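Local coordinates for thiamine-binding periplasmic protein (Escherichia coli, PDB 2QRY) that binds thiamine, thiamine phosphate and thiamine diphosphate with high affinity in the periplasm, as the solute-binding component of the ThiBPQ ABC importer, at residues N88-A93 and W115-F120; G242-V247 and L306-A311. All coordinates share one frame; numbering follows the deposited sequence.

Interaction 1 of 2, residues N88-A93 and W115-F120; sequences NLLDAA and WNNDTF
Leu90 divides its two methyl groups between the aromatic rings of Trp115 and Phe120, and this apolar packing is what joins the segments. CD1 lies 3.6 Å from Trp115 CH2, the far corner of the indole, which meets the leucine head-on. CD2 lies 3.4 Å from Phe120 CD2 and stays close to CG and CB of the same residue, the two side chains running past each other in opposite senses. One helical turn on, Ala93 points its CB at the other end of the phenyl ring, 3.3 Å from Phe120 CZ, so the first turn of helix 90-96 follows the ring from root to tip. Asn117 ND2 adds a looser touch on Leu90 CD1.

Three side-chain hydrogen bonds lie within 115-120; one holds the indole and two shape the backbone. With its CG anti to the backbone N (chi1 -174°), Trp115 turns the indole toward the far end of its own segment, where NE1 donates to Phe120 O at 2.9 Å, close to the ring plane. Asn117 OD1 accepts from Thr119 N and Phe120 N, each at 2.7 Å, the two donors arriving from opposite faces of the amide plane. Thr119 CG2 covers one face of the Phe120 ring, 3.7 Å above its centre, and Phe99 meets the ring edge to face.

The double acceptance by Asn117 defines an Asx turn within a wider Asx motif, leading into strand 121-133 of this solute-binding protein fold, with Trp115 and Phe120 also packing on strand 243-252 of the sheet.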
ATOM      1  N   ASN A  88       2.172   3.186  -8.294  1.00 23.86           N
ATOM      2  CA  ASN A  88       3.308   4.092  -8.422  1.00 24.72           C
ATOM      3  C   ASN A  88       4.596   3.418  -8.878  1.00 25.73           C
ATOM      4  O   ASN A  88       5.562   4.098  -9.231  1.00 26.99           O
ATOM      5  CB  ASN A  88       3.571   4.806  -7.091  1.00 25.51           C
ATOM      6  CG  ASN A  88       2.398   5.650  -6.641  1.00 26.54           C
ATOM      7  OD1 ASN A  88       1.847   6.437  -7.414  1.00 26.17           O
ATOM      8  ND2 ASN A  88       2.015   5.500  -5.379  1.00 28.29           N
ATOM      9  N   LEU A  89       4.624   2.092  -8.882  1.00 25.16           N
ATOM     10  CA  LEU A  89       5.833   1.379  -9.271  1.00 25.34           C
ATOM     11  C   LEU A  89       5.719   0.653 -10.603  1.00 26.56           C
ATOM     12  O   LEU A  89       6.680   0.023 -11.038  1.00 25.64           O
ATOM     13  CB  LEU A  89       6.203   0.362  -8.194  1.00 23.67           C
ATOM     14  CG  LEU A  89       6.511   0.854  -6.780  1.00 24.77           C
ATOM     15  CD1 LEU A  89       6.549  -0.341  -5.832  1.00 19.42           C
ATOM     16  CD2 LEU A  89       7.846   1.601  -6.773  1.00 23.54           C
ATOM     17  N   LEU A  90       4.553   0.733 -11.244  1.00 27.92           N
ATOM     18  CA  LEU A  90       4.322   0.044 -12.519  1.00 28.88           C
ATOM     19  C   LEU A  90       5.393   0.255 -13.589  1.00 29.84           C
ATOM     20  O   LEU A  90       5.948  -0.707 -14.113  1.00 31.04           O
ATOM     21  CB  LEU A  90       2.968   0.442 -13.104  1.00 28.49           C
ATOM     22  CG  LEU A  90       1.710   0.121 -12.296  1.00 29.55           C
ATOM     23  CD1 LEU A  90       0.480   0.528 -13.114  1.00 31.41           C
ATOM     24  CD2 LEU A  90       1.660  -1.362 -11.960  1.00 28.22           C
ATOM     25  N   ASP A  91       5.674   1.509 -13.915  1.00 29.74           N
ATOM     26  CA  ASP A  91       6.665   1.824 -14.933  1.00 31.11           C
ATOM     27  C   ASP A  91       8.007   1.190 -14.576  1.00 31.07           C
ATOM     28  O   ASP A  91       8.631   0.510 -15.395  1.00 30.26           O
ATOM     29  CB  ASP A  91       6.827   3.339 -15.041  1.00 33.82           C
ATOM     30  CG  ASP A  91       7.386   3.771 -16.378  1.00 37.56           C
ATOM     31  OD1 ASP A  91       6.628   3.736 -17.372  1.00 38.98           O
ATOM     32  OD2 ASP A  91       8.581   4.143 -16.438  1.00 39.68           O
ATOM     33  N   ALA A  92       8.439   1.428 -13.340  1.00 29.56           N
ATOM     34  CA  ALA A  92       9.703   0.905 -12.835  1.00 27.53           C
ATOM     35  C   ALA A  92       9.756  -0.614 -12.947  1.00 27.54           C
ATOM     36  O   ALA A  92      10.782  -1.178 -13.338  1.00 26.14           O
ATOM     37  CB  ALA A  92       9.893   1.328 -11.388  1.00 26.65           C
ATOM     38  N   ALA A  93       8.645  -1.269 -12.613  1.00 26.06           N
ATOM     39  CA  ALA A  93       8.562  -2.727 -12.674  1.00 27.75           C
ATOM     40  C   ALA A  93       8.655  -3.262 -14.105  1.00 28.31           C
ATOM     41  O   ALA A  93       9.476  -4.131 -14.391  1.00 26.62           O
ATOM     42  CB  ALA A  93       7.266  -3.211 -12.027  1.00 23.94           C
ATOM     43  N   TRP A 115      -8.565   0.792 -15.101  1.00 39.05           N
ATOM     44  CA  TRP A 115      -7.332   0.035 -15.117  1.00 40.11           C
ATOM     45  C   TRP A 115      -7.130  -0.699 -16.430  1.00 40.21           C
ATOM     46  O   TRP A 115      -7.939  -1.541 -16.815  1.00 39.58           O
ATOM     47  CB  TRP A 115      -7.320  -0.959 -13.954  1.00 40.90           C
ATOM     48  CG  TRP A 115      -6.020  -1.684 -13.802  1.00 40.63           C
ATOM     49  CD1 TRP A 115      -5.649  -2.854 -14.408  1.00 40.08           C
ATOM     50  CD2 TRP A 115      -4.903  -1.270 -13.011  1.00 39.76           C
ATOM     51  NE1 TRP A 115      -4.371  -3.192 -14.042  1.00 39.76           N
ATOM     52  CE2 TRP A 115      -3.888  -2.237 -13.185  1.00 40.11           C
ATOM     53  CE3 TRP A 115      -4.662  -0.174 -12.171  1.00 38.97           C
ATOM     54  CZ2 TRP A 115      -2.647  -2.142 -12.547  1.00 39.01           C
ATOM     55  CZ3 TRP A 115      -3.431  -0.078 -11.539  1.00 38.92           C
ATOM     56  CH2 TRP A 115      -2.439  -1.057 -11.730  1.00 39.63           C
ATOM     57  N   ASN A 116      -6.043  -0.365 -17.114  1.00 41.77           N
ATOM     58  CA  ASN A 116      -5.705  -0.997 -18.382  1.00 42.30           C
ATOM     59  C   ASN A 116      -4.234  -1.383 -18.334  1.00 41.38           C
ATOM     60  O   ASN A 116      -3.361  -0.544 -18.555  1.00 42.76           O
ATOM     61  CB  ASN A 116      -5.961  -0.033 -19.538  1.00 42.80           C
ATOM     62  N   ASN A 117      -3.961  -2.648 -18.030  1.00 39.60           N
ATOM     63  CA  ASN A 117      -2.586  -3.134 -17.956  1.00 37.91           C
ATOM     64  C   ASN A 117      -2.528  -4.643 -18.172  1.00 37.95           C
ATOM     65  O   ASN A 117      -3.199  -5.408 -17.480  1.00 36.13           O
ATOM     66  CB  ASN A 117      -1.964  -2.771 -16.599  1.00 36.41           C
ATOM     67  CG  ASN A 117      -0.459  -2.992 -16.568  1.00 34.60           C
ATOM     68  OD1 ASN A 117       0.018  -4.132 -16.566  1.00 33.08           O
ATOM     69  ND2 ASN A 117       0.294  -1.901 -16.556  1.00 31.67           N
ATOM     70  N   ASP A 118      -1.708  -5.055 -19.136  1.00 38.66           N
ATOM     71  CA  ASP A 118      -1.547  -6.463 -19.490  1.00 38.44           C
ATOM     72  C   ASP A 118      -0.710  -7.272 -18.503  1.00 38.43           C
ATOM     73  O   ASP A 118      -0.794  -8.506 -18.475  1.00 38.36           O
ATOM     74  CB  ASP A 118      -0.923  -6.564 -20.887  1.00 40.34           C
ATOM     75  N   THR A 119       0.080  -6.582 -17.684  1.00 37.02           N
ATOM     76  CA  THR A 119       0.966  -7.257 -16.741  1.00 35.36           C
ATOM     77  C   THR A 119       0.560  -7.284 -15.267  1.00 34.08           C
ATOM     78  O   THR A 119       0.462  -8.353 -14.660  1.00 32.22           O
ATOM     79  CB  THR A 119       2.381  -6.649 -16.838  1.00 36.58           C
ATOM     80  OG1 THR A 119       2.832  -6.718 -18.198  1.00 37.10           O
ATOM     81  CG2 THR A 119       3.362  -7.400 -15.931  1.00 36.49           C
ATOM     82  N   PHE A 120       0.338  -6.107 -14.693  1.00 32.71           N
ATOM     83  CA  PHE A 120      -0.006  -5.999 -13.278  1.00 31.68           C
ATOM     84  C   PHE A 120      -1.507  -6.003 -12.983  1.00 31.31           C
ATOM     85  O   PHE A 120      -2.262  -5.171 -13.483  1.00 31.35           O
ATOM     86  CB  PHE A 120       0.668  -4.748 -12.715  1.00 29.78           C
ATOM     87  CG  PHE A 120       2.139  -4.692 -13.009  1.00 30.44           C
ATOM     88  CD1 PHE A 120       3.028  -5.512 -12.324  1.00 30.47           C
ATOM     89  CD2 PHE A 120       2.624  -3.893 -14.035  1.00 31.07           C
ATOM     90  CE1 PHE A 120       4.382  -5.544 -12.660  1.00 30.93           C
ATOM     91  CE2 PHE A 120       3.975  -3.916 -14.382  1.00 32.10           C
ATOM     92  CZ  PHE A 120       4.855  -4.745 -13.693  1.00 31.94           C
TER

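Interaction 2 of 2, residues G242-V247 and L306-A311; sequences GHYLQV and LEFTPA
Tyr244 reaches along the 306-308 backbone from the strand to the loop beyond it. Its CA makes a CA-H...O contact with Leu306 O, and CB is still 3.8 Å from that oxygen. A chi1 of -160° swings the ring away from the backbone N and beneath the carbonyl: Leu306 O stands 3.3 Å above the ring plane near CG, CD1 and CD2. Farther out, Glu307 CA covers the same face in a CH-pi contact, 4.0 Å from the Tyr244 ring centroid. CE2 meets Phe308 CD1 at 3.7 Å in the plane of the tyrosine ring, the two side chains crossing at about a right angle. At the tip, OH accepts from Phe308 N at 2.9 Å, with an N-H...O angle of 162°, and probably also hydrogen-bonds to Asn88 OD1.

Around the root of this side chain, Leu306 N donates to His243 O at 2.7 Å and Leu245 N to Leu306 O at 2.9 Å, the pattern of a one-residue parallel bridge.

The hydroxyl thus accepts from Phe308 N while probably donating to Asn88 OD1, giving the backbone N-H just past the short strand 305-306 a side-chain acceptor.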
ATOM      1  N   GLY A 242      -7.136  16.762  -0.706  1.00 23.24           N
ATOM      2  CA  GLY A 242      -7.530  15.505  -1.313  1.00 21.14           C
ATOM      3  C   GLY A 242      -6.479  14.470  -0.935  1.00 21.80           C
ATOM      4  O   GLY A 242      -5.464  14.820  -0.331  1.00 20.67           O
ATOM      5  N   HIS A 243      -6.705  13.211  -1.295  1.00 20.93           N
ATOM      6  CA  HIS A 243      -5.777  12.138  -0.951  1.00 20.64           C
ATOM      7  C   HIS A 243      -5.227  11.352  -2.141  1.00 21.33           C
ATOM      8  O   HIS A 243      -5.882  11.222  -3.182  1.00 20.69           O
ATOM      9  CB  HIS A 243      -6.455  11.193   0.037  1.00 20.42           C
ATOM     10  CG  HIS A 243      -6.815  11.854   1.331  1.00 22.05           C
ATOM     11  ND1 HIS A 243      -6.276  11.469   2.541  1.00 21.23           N
ATOM     12  CD2 HIS A 243      -7.608  12.919   1.597  1.00 20.66           C
ATOM     13  CE1 HIS A 243      -6.718  12.271   3.493  1.00 20.23           C
ATOM     14  NE2 HIS A 243      -7.527  13.160   2.947  1.00 21.02           N
ATOM     15  N   TYR A 244      -4.014  10.831  -1.969  1.00 20.40           N
ATOM     16  CA  TYR A 244      -3.343  10.072  -3.013  1.00 21.01           C
ATOM     17  C   TYR A 244      -3.864   8.645  -3.074  1.00 20.81           C
ATOM     18  O   TYR A 244      -4.010   7.980  -2.051  1.00 19.99           O
ATOM     19  CB  TYR A 244      -1.828  10.076  -2.783  1.00 20.77           C
ATOM     20  CG  TYR A 244      -1.036   9.752  -4.029  1.00 20.03           C
ATOM     21  CD1 TYR A 244      -1.006   8.453  -4.544  1.00 20.86           C
ATOM     22  CD2 TYR A 244      -0.337  10.752  -4.716  1.00 19.35           C
ATOM     23  CE1 TYR A 244      -0.296   8.154  -5.717  1.00 19.85           C
ATOM     24  CE2 TYR A 244       0.374  10.465  -5.883  1.00 18.06           C
ATOM     25  CZ  TYR A 244       0.390   9.164  -6.377  1.00 19.20           C
ATOM     26  OH  TYR A 244       1.094   8.869  -7.522  1.00 20.63           O
ATOM     27  N   LEU A 245      -4.134   8.181  -4.289  1.00 20.64           N
ATOM     28  CA  LEU A 245      -4.675   6.848  -4.502  1.00 20.91           C
ATOM     29  C   LEU A 245      -3.639   5.762  -4.686  1.00 22.02           C
ATOM     30  O   LEU A 245      -2.643   5.944  -5.395  1.00 22.40           O
ATOM     31  CB  LEU A 245      -5.595   6.848  -5.726  1.00 21.27           C
ATOM     32  CG  LEU A 245      -6.031   5.482  -6.274  1.00 22.60           C
ATOM     33  CD1 LEU A 245      -7.000   4.801  -5.318  1.00 21.96           C
ATOM     34  CD2 LEU A 245      -6.698   5.686  -7.632  1.00 24.80           C
ATOM     35  N   GLN A 246      -3.885   4.623  -4.046  1.00 22.07           N
ATOM     36  CA  GLN A 246      -3.005   3.478  -4.186  1.00 21.01           C
ATOM     37  C   GLN A 246      -3.809   2.281  -4.675  1.00 21.91           C
ATOM     38  O   GLN A 246      -4.882   1.977  -4.151  1.00 22.24           O
ATOM     39  CB  GLN A 246      -2.326   3.089  -2.864  1.00 20.18           C
ATOM     40  CG  GLN A 246      -1.408   1.875  -3.039  1.00 20.26           C
ATOM     41  CD  GLN A 246      -0.893   1.290  -1.734  1.00 23.50           C
ATOM     42  OE1 GLN A 246      -1.672   0.891  -0.862  1.00 23.95           O
ATOM     43  NE2 GLN A 246       0.427   1.220  -1.601  1.00 21.09           N
ATOM     44  N   VAL A 247      -3.281   1.615  -5.691  1.00 21.99           N
ATOM     45  CA  VAL A 247      -3.895   0.417  -6.224  1.00 22.68           C
ATOM     46  C   VAL A 247      -2.776  -0.600  -6.142  1.00 23.44           C
ATOM     47  O   VAL A 247      -1.791  -0.498  -6.867  1.00 24.66           O
ATOM     48  CB  VAL A 247      -4.320   0.574  -7.703  1.00 23.28           C
ATOM     49  CG1 VAL A 247      -4.868  -0.741  -8.215  1.00 20.43           C
ATOM     50  CG2 VAL A 247      -5.364   1.677  -7.842  1.00 21.67           C
ATOM     51  N   LEU A 306      -5.850  12.056  -5.762  1.00 33.70           N
ATOM     52  CA  LEU A 306      -4.614  12.522  -6.386  1.00 31.23           C
ATOM     53  C   LEU A 306      -3.746  11.352  -6.824  1.00 31.22           C
ATOM     54  O   LEU A 306      -3.590  10.377  -6.085  1.00 31.03           O
ATOM     55  CB  LEU A 306      -3.819  13.383  -5.406  1.00 31.01           C
ATOM     56  CG  LEU A 306      -4.478  14.653  -4.869  1.00 30.65           C
ATOM     57  CD1 LEU A 306      -3.627  15.225  -3.759  1.00 28.50           C
ATOM     58  CD2 LEU A 306      -4.656  15.664  -6.000  1.00 31.73           C
ATOM     59  N   GLU A 307      -3.162  11.467  -8.015  1.00 30.00           N
ATOM     60  CA  GLU A 307      -2.313  10.411  -8.550  1.00 28.67           C
ATOM     61  C   GLU A 307      -1.394  10.884  -9.681  1.00 28.08           C
ATOM     62  O   GLU A 307      -1.771  11.727 -10.497  1.00 26.75           O
ATOM     63  CB  GLU A 307      -3.200   9.262  -9.051  1.00 29.14           C
ATOM     64  CG  GLU A 307      -2.463   8.103  -9.711  1.00 32.13           C
ATOM     65  CD  GLU A 307      -3.415   7.067 -10.303  1.00 33.51           C
ATOM     66  OE1 GLU A 307      -4.333   7.463 -11.046  1.00 36.06           O
ATOM     67  OE2 GLU A 307      -3.250   5.856 -10.034  1.00 35.73           O
ATOM     68  N   PHE A 308      -0.171  10.351  -9.695  1.00 26.84           N
ATOM     69  CA  PHE A 308       0.795  10.645 -10.748  1.00 22.99           C
ATOM     70  C   PHE A 308       0.696   9.443 -11.665  1.00 23.28           C
ATOM     71  O   PHE A 308       0.240   8.386 -11.239  1.00 22.51           O
ATOM     72  CB  PHE A 308       2.224  10.697 -10.215  1.00 20.64           C
ATOM     73  CG  PHE A 308       2.593  11.994  -9.587  1.00 19.07           C
ATOM     74  CD1 PHE A 308       2.827  12.073  -8.214  1.00 17.23           C
ATOM     75  CD2 PHE A 308       2.725  13.142 -10.364  1.00 16.63           C
ATOM     76  CE1 PHE A 308       3.187  13.282  -7.622  1.00 16.16           C
ATOM     77  CE2 PHE A 308       3.087  14.360  -9.784  1.00 14.71           C
ATOM     78  CZ  PHE A 308       3.318  14.430  -8.411  1.00 16.27           C
ATOM     79  N   THR A 309       1.116   9.591 -12.915  1.00 23.62           N
ATOM     80  CA  THR A 309       1.085   8.463 -13.835  1.00 24.40           C
ATOM     81  C   THR A 309       2.320   7.642 -13.495  1.00 24.63           C
ATOM     82  O   THR A 309       3.287   8.176 -12.957  1.00 21.77           O
ATOM     83  CB  THR A 309       1.181   8.914 -15.303  1.00 25.56           C
ATOM     84  OG1 THR A 309       2.501   9.405 -15.569  1.00 24.37           O
ATOM     85  CG2 THR A 309       0.163  10.020 -15.584  1.00 24.85           C
ATOM     86  N   PRO A 310       2.299   6.331 -13.787  1.00 25.80           N
ATOM     87  CA  PRO A 310       3.465   5.501 -13.480  1.00 27.54           C
ATOM     88  C   PRO A 310       4.734   6.065 -14.099  1.00 28.96           C
ATOM     89  O   PRO A 310       5.816   5.945 -13.533  1.00 30.30           O
ATOM     90  CB  PRO A 310       3.079   4.147 -14.064  1.00 28.05           C
ATOM     91  CG  PRO A 310       1.599   4.112 -13.820  1.00 24.75           C
ATOM     92  CD  PRO A 310       1.181   5.499 -14.267  1.00 25.14           C
ATOM     93  N   ALA A 311       4.593   6.694 -15.259  1.00 30.36           N
ATOM     94  CA  ALA A 311       5.739   7.271 -15.950  1.00 32.43           C
ATOM     95  C   ALA A 311       6.311   8.463 -15.191  1.00 33.05           C
ATOM     96  O   ALA A 311       7.530   8.607 -15.067  1.00 34.75           O
ATOM     97  CB  ALA A 311       5.341   7.697 -17.365  1.00 31.59           C
TER

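In the fold
Strand 243-252 and helix 310-328 connect the two sites. Interaction 1 is buried and almost wholly apolar across its segments, with its side-chain hydrogen bonds kept inside the loop; interaction 2, at a sheet margin and partly buried, is dominated by backbone pairing and a tyrosine hydroxyl. They meet directly: besides the Asn88-Tyr244 link, Trp115 CZ3 packs 3.7 Å from Val247 CG1, and Leu90 CD1 touches Pro310 CG. The start of helix 90-96 is thus flanked by the 115-120 loop and by the beginning of the C-terminal helix. None of the experimentally established thiamine-binding residues (Asp62, Gly63, Ser164, Thr165, Trp200, Tyr218-Ser221) lies in either contact, though the side chain of His243 comes within about 4 Å of that of Thr219.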